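Local coordinates for protein SYE1 (Shewanella oneidensis, PDB 4AWT) that binds flavin mononucleotide and is probably an NAD(P)H-dependent oxidoreductase of the Old Yellow Enzyme family, acting on carbon-carbon double bonds, at residues A[329-340]-A[357-365]. The protein carries 1 engineered substitution. Residues are numbered along the deposited sequence; the frame is centred on the assembly and turned at random.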
loop_
_atom_site.group_PDB
_atom_site.type_symbol
_atom_site.label_atom_id
_atom_site.label_comp_id
_atom_site.label_asym_id
_atom_site.label_seq_id
_atom_site.Cartn_x
_atom_site.Cartn_y
_atom_site.Cartn_z
ATOM N N PRO A 329 -9.972 2.355 -16.758
ATOM C CA PRO A 329 -9.627 3.663 -16.208
ATOM C C PRO A 329 -10.833 4.394 -15.648
ATOM O O PRO A 329 -10.735 5.158 -14.695
ATOM C CB PRO A 329 -8.977 4.394 -17.385
ATOM C CG PRO A 329 -9.537 3.706 -18.617
ATOM C CD PRO A 329 -9.641 2.253 -18.200
ATOM N N ASP A 330 -11.993 4.147 -16.289
ATOM C CA ASP A 330 -13.288 4.657 -15.941
ATOM C C ASP A 330 -14.065 3.661 -15.118
ATOM O O ASP A 330 -15.302 3.540 -15.228
ATOM C CB ASP A 330 -14.082 5.049 -17.189
ATOM C CG ASP A 330 -14.288 3.930 -18.161
ATOM O OD1 ASP A 330 -13.575 2.892 -18.102
ATOM O OD2 ASP A 330 -15.176 4.096 -19.024
ATOM N N LEU A 331 -13.395 2.934 -14.206
ATOM C CA LEU A 331 -14.075 1.951 -13.396
ATOM C C LEU A 331 -15.273 2.516 -12.686
ATOM O O LEU A 331 -16.342 1.870 -12.690
ATOM C CB LEU A 331 -13.093 1.301 -12.401
ATOM C CG LEU A 331 -13.738 0.232 -11.537
ATOM C CD1 LEU A 331 -14.174 -0.977 -12.316
ATOM C CD2 LEU A 331 -12.776 -0.170 -10.429
ATOM N N PRO A 332 -15.219 3.696 -12.059
ATOM C CA PRO A 332 -16.420 4.195 -11.351
ATOM C C PRO A 332 -17.637 4.274 -12.288
ATOM O O PRO A 332 -18.726 3.792 -11.910
ATOM C CB PRO A 332 -15.980 5.523 -10.784
ATOM C CG PRO A 332 -14.467 5.357 -10.583
ATOM C CD PRO A 332 -14.053 4.570 -11.815
ATOM N N GLU A 333 -17.487 4.853 -13.443
ATOM C CA GLU A 333 -18.623 4.944 -14.379
ATOM C C GLU A 333 -19.150 3.600 -14.736
ATOM O O GLU A 333 -20.352 3.387 -14.868
ATOM C CB GLU A 333 -18.212 5.736 -15.614
ATOM C CG GLU A 333 -19.331 6.036 -16.564
ATOM C CD GLU A 333 -20.225 7.161 -16.142
ATOM O OE1 GLU A 333 -20.059 7.733 -15.032
ATOM O OE2 GLU A 333 -21.198 7.445 -16.844
ATOM N N ARG A 334 -18.257 2.621 -14.953
ATOM C CA ARG A 334 -18.694 1.293 -15.294
ATOM C C ARG A 334 -19.449 0.646 -14.151
ATOM O O ARG A 334 -20.498 0.011 -14.376
ATOM C CB ARG A 334 -17.524 0.400 -15.719
ATOM C CG ARG A 334 -16.772 0.896 -16.909
ATOM C CD ARG A 334 -15.828 -0.149 -17.446
ATOM N NE ARG A 334 -14.909 0.397 -18.401
ATOM C CZ ARG A 334 -14.416 -0.224 -19.476
ATOM N NH1 ARG A 334 -14.888 -1.392 -19.893
ATOM N NH2 ARG A 334 -13.472 0.368 -20.149
ATOM N N LEU A 335 -18.959 0.766 -12.927
ATOM C CA LEU A 335 -19.656 0.205 -11.786
ATOM C C LEU A 335 -21.031 0.846 -11.635
ATOM O O LEU A 335 -22.004 0.163 -11.310
ATOM C CB LEU A 335 -18.860 0.399 -10.491
ATOM C CG LEU A 335 -17.508 -0.322 -10.421
ATOM C CD1 LEU A 335 -16.777 0.123 -9.168
ATOM C CD2 LEU A 335 -17.688 -1.830 -10.486
ATOM N N ARG A 336 -21.122 2.148 -11.839
ATOM C CA ARG A 336 -22.386 2.841 -11.645
ATOM C C ARG A 336 -23.425 2.404 -12.656
ATOM O O ARG A 336 -24.615 2.276 -12.311
ATOM C CB ARG A 336 -22.157 4.346 -11.701
ATOM C CG ARG A 336 -23.363 5.148 -11.206
ATOM C CD ARG A 336 -23.022 6.560 -10.858
ATOM N NE ARG A 336 -22.559 7.328 -12.019
ATOM C CZ ARG A 336 -23.305 7.888 -12.929
ATOM N NH1 ARG A 336 -24.594 7.880 -12.793
ATOM N NH2 ARG A 336 -22.737 8.470 -13.951
ATOM N N HIS A 337 -23.021 2.209 -13.896
ATOM C CA HIS A 337 -23.935 1.847 -14.980
ATOM C C HIS A 337 -24.078 0.362 -15.192
ATOM O O HIS A 337 -24.932 -0.039 -15.992
ATOM C CB HIS A 337 -23.486 2.479 -16.286
ATOM C CG HIS A 337 -23.750 3.922 -16.368
ATOM N ND1 HIS A 337 -24.906 4.409 -16.897
ATOM C CD2 HIS A 337 -22.995 4.987 -16.012
ATOM C CE1 HIS A 337 -24.871 5.718 -16.871
ATOM N NE2 HIS A 337 -23.781 6.129 -16.337
ATOM N N GLY A 338 -23.268 -0.475 -14.568
ATOM C CA GLY A 338 -23.208 -1.875 -14.890
ATOM C C GLY A 338 -22.664 -2.155 -16.278
ATOM O O GLY A 338 -23.037 -3.131 -16.891
ATOM N N TYR A 339 -21.748 -1.327 -16.748
ATOM C CA TYR A 339 -21.075 -1.612 -17.995
ATOM C C TYR A 339 -20.068 -2.737 -17.748
ATOM O O TYR A 339 -19.464 -2.813 -16.692
ATOM C CB TYR A 339 -20.308 -0.393 -18.489
ATOM C CG TYR A 339 -21.105 0.814 -18.840
ATOM C CD1 TYR A 339 -22.377 0.702 -19.404
ATOM C CD2 TYR A 339 -20.569 2.086 -18.651
ATOM C CE1 TYR A 339 -23.077 1.883 -19.747
ATOM C CE2 TYR A 339 -21.252 3.221 -18.984
ATOM C CZ TYR A 339 -22.486 3.118 -19.514
ATOM O OH TYR A 339 -23.234 4.228 -19.877
ATOM N N PRO A 340 -19.855 -3.595 -18.755
ATOM C CA PRO A 340 -18.905 -4.689 -18.551
ATOM C C PRO A 340 -17.498 -4.148 -18.341
ATOM O O PRO A 340 -17.076 -3.177 -18.931
ATOM C CB PRO A 340 -19.017 -5.472 -19.872
ATOM C CG PRO A 340 -19.470 -4.438 -20.883
ATOM C CD PRO A 340 -20.452 -3.595 -20.092
ATOM N N LEU A 357 -0.604 -0.102 -19.719
ATOM C CA LEU A 357 -0.594 0.905 -18.660
ATOM C C LEU A 357 -1.615 1.977 -18.960
ATOM O O LEU A 357 -2.609 2.145 -18.233
ATOM C CB LEU A 357 0.800 1.497 -18.439
ATOM C CG LEU A 357 0.897 2.454 -17.262
ATOM C CD1 LEU A 357 0.936 1.703 -15.937
ATOM C CD2 LEU A 357 2.104 3.367 -17.419
ATOM N N THR A 358 -1.419 2.725 -20.049
ATOM C CA THR A 358 -2.222 3.863 -20.390
ATOM C C THR A 358 -3.119 3.666 -21.602
ATOM O O THR A 358 -3.838 4.580 -21.996
ATOM C CB THR A 358 -1.366 5.124 -20.645
ATOM O OG1 THR A 358 -0.449 4.780 -21.680
ATOM C CG2 THR A 358 -0.617 5.535 -19.412
ATOM N N ASP A 359 -3.108 2.460 -22.183
ATOM C CA ASP A 359 -3.843 2.184 -23.415
ATOM C C ASP A 359 -5.032 1.282 -23.205
ATOM O O ASP A 359 -5.590 0.784 -24.188
ATOM C CB ASP A 359 -2.923 1.676 -24.519
ATOM C CG ASP A 359 -2.277 0.373 -24.227
ATOM O OD1 ASP A 359 -2.441 -0.142 -23.121
ATOM O OD2 ASP A 359 -1.540 -0.132 -25.138
ATOM N N TYR A 360 -5.510 1.090 -21.972
ATOM C CA TYR A 360 -6.805 0.517 -21.739
ATOM C C TYR A 360 -7.853 1.592 -21.990
ATOM O O TYR A 360 -7.803 2.634 -21.316
ATOM C CB TYR A 360 -6.948 -0.039 -20.356
ATOM C CG TYR A 360 -6.168 -1.271 -20.022
ATOM C CD1 TYR A 360 -6.647 -2.536 -20.341
ATOM C CD2 TYR A 360 -4.951 -1.203 -19.354
ATOM C CE1 TYR A 360 -5.969 -3.687 -19.980
ATOM C CE2 TYR A 360 -4.251 -2.339 -19.018
ATOM C CZ TYR A 360 -4.765 -3.574 -19.325
ATOM O OH TYR A 360 -4.124 -4.742 -18.957
ATOM N N PRO A 361 -8.770 1.424 -22.920
ATOM C CA PRO A 361 -9.732 2.517 -23.201
ATOM C C PRO A 361 -10.809 2.677 -22.172
ATOM O O PRO A 361 -11.140 1.763 -21.400
ATOM C CB PRO A 361 -10.326 2.124 -24.541
ATOM C CG PRO A 361 -10.127 0.748 -24.637
ATOM C CD PRO A 361 -8.927 0.298 -23.841
ATOM N N THR A 362 -11.400 3.865 -22.184
ATOM C CA THR A 362 -12.677 4.032 -21.530
ATOM C C THR A 362 -13.759 3.278 -22.275
ATOM O O THR A 362 -13.616 2.893 -23.433
ATOM C CB THR A 362 -13.033 5.524 -21.410
ATOM O OG1 THR A 362 -13.090 6.072 -22.725
ATOM C CG2 THR A 362 -11.987 6.279 -20.585
ATOM N N TYR A 363 -14.869 3.053 -21.572
ATOM C CA TYR A 363 -15.954 2.245 -22.128
ATOM C C TYR A 363 -16.599 2.968 -23.298
ATOM O O TYR A 363 -16.917 4.162 -23.231
ATOM C CB TYR A 363 -17.007 2.015 -21.035
ATOM C CG TYR A 363 -18.159 1.167 -21.553
ATOM C CD1 TYR A 363 -17.962 -0.178 -21.840
ATOM C CD2 TYR A 363 -19.401 1.711 -21.807
ATOM C CE1 TYR A 363 -18.969 -0.948 -22.332
ATOM C CE2 TYR A 363 -20.434 0.943 -22.308
ATOM C CZ TYR A 363 -20.207 -0.389 -22.565
ATOM O OH TYR A 363 -21.215 -1.171 -23.044
ATOM N N GLN A 364 -16.850 2.221 -24.353
ATOM C CA GLN A 364 -17.603 2.765 -25.502
ATOM C C GLN A 364 -18.551 1.677 -25.960
ATOM O O GLN A 364 -18.083 0.594 -26.368
ATOM C CB GLN A 364 -16.613 3.159 -26.626
ATOM C CG GLN A 364 -17.319 3.557 -27.844
ATOM C CD GLN A 364 -18.250 4.725 -27.792
ATOM O OE1 GLN A 364 -17.700 5.813 -27.592
ATOM N NE2 GLN A 364 -19.535 4.427 -28.031
ATOM N N ALA A 365 -19.832 1.937 -25.913
ATOM C CA ALA A 365 -20.760 0.957 -26.410
ATOM C C ALA A 365 -20.598 0.743 -27.921
ATOM O O ALA A 365 -20.917 -0.379 -28.367
ATOM C CB ALA A 365 -22.127 1.441 -26.030
ATOM O OXT ALA A 365 -20.169 1.668 -28.612
#
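The rings of Y339 and Y363 form an offset stack, centroids 4.2 Å apart and planes at 16°, with H337 CB over the opposite face of Y339; broad flat tyrosine rings suit such layering. Y339 CB also makes a CH-pi contact over the Y363 face, and P340 CD packs near Y363 CE1. CG anti to the backbone N (chi1 180°) puts the Y363 ring against the face of Y339, while its CB lies 3.7 Å above the R334 guanidinium plane. Arginine suits this place because its rim serves two acceptors: NE and NH2 both bond D330 OD1 in a side-on salt bridge, NE at 2.8 Å, and NH1 bonds P340 O at 3.0 Å; P361 O also lies at this edge, poorly angled for a bond. The other carboxylate oxygen, D330 OD2, takes the Y363 N-H in a nearly straight bond of 2.8 Å (178°), so one aspartate joins R334 to the tail. A leucine in place of R334 would probably leave D330 without this counter-charge and less firmly turned to Y363 N, and P340 O without this donor. P329, compact and apolar, sets its ring against Y360 O and CB. The C-terminal tail packs on both ends of helix 331-337 and, within it, on R334; this helix follows the last barrel strand, 318-320, and helix 323-327, whose A327 touches Y360.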